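Local coordinates for protein anti-sigma-E factor ChrR (Rhodobacter sphaeroides, PDB 2Z2S) that binds the extracytoplasmic function sigma factor RpoE through a zinc-dependent N-terminal domain and holds it inactive, with a C-terminal domain required to respond to singlet oxygen, at residues B[29-34]-B[91-95]. Sequence-based numbering, arbitrary orientation.
Sequences ATHLSL and PAPLA. With ZN (zinc ion), chain I.
Thr30 sets its hydroxyl oxygen against Pro93 and the start of the Leu94 side chain, with OG1 of Thr30 3.4 Å from CD of Pro93 and 3.6 Å from CB of Leu94. These are carbon-oxygen packing contacts; the hydroxyl makes its hydrogen bond to the backbone oxygen of Leu26, one turn earlier in helix 22-32. OG1 stands beside the backbone N (chi1 -64°), a rotamer that lets it turn back to that oxygen, so a beta-branched polar residue can be buried here with its hydroxyl satisfied while still offering surface to the proline.

The CA atoms come nearest at Ala92 and Thr30, 4.9 Å apart. The Ala92 methyl points at the helix and sits 3.6 Å from CA of Thr30, near the carbonyl oxygen of Ala29; a small side chain suits a chain running so close to a helix. On the flanks of Ala92, its two neighbouring prolines meet aliphatic groups: CG of Pro93 lies 4.3 Å from CB of Ala29, and CG of Pro91 lies 4.1 Å from CD2 of Leu34, whose side chain crosses that of Pro91 at about a right angle. Thr30 and Leu94 both rest on Leu190 of strand 187-193, and another protein chain packs on Ala29, Ser33, Pro91 and Pro93.

His31, next to Thr30, turns away from this surface. With CG anti to the backbone N (chi1 180°), the imidazole carries NE2 to the zinc ion at 2.0 Å, and His6, Cys35 and Cys38 complete the site. One helical turn thus serves the zinc on one side and residues 91-95, from the region required for the singlet-oxygen response, on another. The chemistry implies an interface of van der Waals packing between small and cyclic side chains, with Thr30 bonded within its own helix and the metal bond of this turn made by His31, facing away from the contact.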
loop_
_atom_site.group_PDB
_atom_site.type_symbol
_atom_site.label_atom_id
_atom_site.label_comp_id
_atom_site.label_asym_id
_atom_site.label_seq_id
_atom_site.Cartn_x
_atom_site.Cartn_y
_atom_site.Cartn_z
ATOM N N ALA B 29 -5.448 -0.096 -3.843
ATOM C CA ALA B 29 -5.454 0.570 -2.548
ATOM C C ALA B 29 -6.846 0.987 -2.065
ATOM O O ALA B 29 -7.054 1.131 -0.868
ATOM C CB ALA B 29 -4.521 1.781 -2.570
ATOM N N THR B 30 -7.805 1.186 -2.965
ATOM C CA THR B 30 -9.126 1.569 -2.496
ATOM C C THR B 30 -9.755 0.322 -1.933
ATOM O O THR B 30 -10.528 0.365 -0.974
ATOM C CB THR B 30 -10.027 2.139 -3.603
ATOM O OG1 THR B 30 -9.458 3.354 -4.108
ATOM C CG2 THR B 30 -11.399 2.485 -3.022
ATOM N N HIS B 31 -9.414 -0.809 -2.525
ATOM C CA HIS B 31 -9.948 -2.048 -2.009
ATOM C C HIS B 31 -9.327 -2.216 -0.634
ATOM O O HIS B 31 -10.037 -2.430 0.340
ATOM C CB HIS B 31 -9.566 -3.228 -2.897
ATOM C CG HIS B 31 -10.096 -4.533 -2.404
ATOM N ND1 HIS B 31 -11.445 -4.793 -2.291
ATOM C CD2 HIS B 31 -9.460 -5.650 -1.974
ATOM C CE1 HIS B 31 -11.619 -6.014 -1.816
ATOM N NE2 HIS B 31 -10.429 -6.555 -1.615
ATOM N N LEU B 32 -8.002 -2.081 -0.555
ATOM C CA LEU B 32 -7.291 -2.242 0.709
ATOM C C LEU B 32 -7.876 -1.415 1.837
ATOM O O LEU B 32 -7.871 -1.843 2.993
ATOM C CB LEU B 32 -5.795 -1.913 0.573
ATOM C CG LEU B 32 -4.873 -2.837 -0.242
ATOM C CD1 LEU B 32 -3.437 -2.479 0.044
ATOM C CD2 LEU B 32 -5.112 -4.293 0.097
ATOM N N SER B 33 -8.393 -0.236 1.538
ATOM C CA SER B 33 -8.950 0.534 2.635
ATOM C C SER B 33 -10.404 0.180 2.908
ATOM O O SER B 33 -11.024 0.776 3.783
ATOM C CB SER B 33 -8.853 2.017 2.354
ATOM O OG SER B 33 -9.949 2.370 1.558
ATOM N N LEU B 34 -10.940 -0.780 2.154
ATOM C CA LEU B 34 -12.317 -1.234 2.321
ATOM C C LEU B 34 -12.343 -2.675 2.800
ATOM O O LEU B 34 -13.320 -3.114 3.399
ATOM C CB LEU B 34 -13.087 -1.147 0.999
ATOM C CG LEU B 34 -13.526 0.219 0.425
ATOM C CD1 LEU B 34 -14.083 0.045 -0.973
ATOM C CD2 LEU B 34 -14.591 0.859 1.290
ATOM N N PRO B 91 -13.368 6.497 -0.041
ATOM C CA PRO B 91 -12.442 6.850 1.040
ATOM C C PRO B 91 -10.908 6.649 1.067
ATOM O O PRO B 91 -10.193 7.557 1.499
ATOM C CB PRO B 91 -13.077 6.138 2.211
ATOM C CG PRO B 91 -13.449 4.773 1.547
ATOM C CD PRO B 91 -13.787 5.088 0.089
ATOM N N ALA B 92 -10.391 5.500 0.635
ATOM C CA ALA B 92 -8.945 5.278 0.749
ATOM C C ALA B 92 -8.118 6.440 0.196
ATOM O O ALA B 92 -7.575 7.244 0.955
ATOM C CB ALA B 92 -8.548 3.931 0.116
ATOM N N PRO B 93 -7.938 6.495 -1.119
ATOM C CA PRO B 93 -7.184 7.583 -1.714
ATOM C C PRO B 93 -8.154 8.143 -2.749
ATOM O O PRO B 93 -8.192 9.333 -3.000
ATOM C CB PRO B 93 -5.982 6.864 -2.314
ATOM C CG PRO B 93 -6.508 5.589 -2.727
ATOM C CD PRO B 93 -7.755 5.286 -1.933
ATOM N N LEU B 94 -8.947 7.256 -3.339
ATOM C CA LEU B 94 -9.958 7.624 -4.322
ATOM C C LEU B 94 -10.520 9.018 -4.035
ATOM O O LEU B 94 -10.763 9.803 -4.949
ATOM C CB LEU B 94 -11.081 6.575 -4.290
ATOM C CG LEU B 94 -12.188 6.498 -5.344
ATOM C CD1 LEU B 94 -13.477 6.993 -4.754
ATOM C CD2 LEU B 94 -11.790 7.285 -6.573
ATOM N N ALA B 95 -10.694 9.322 -2.753
ATOM C CA ALA B 95 -11.219 10.608 -2.311
ATOM C C ALA B 95 -10.357 11.782 -2.788
ATOM O O ALA B 95 -10.838 12.904 -2.918
ATOM C CB ALA B 95 -11.345 10.619 -0.780
HETATM ZN ZN ZN I . -10.121 -7.881 -0.156
#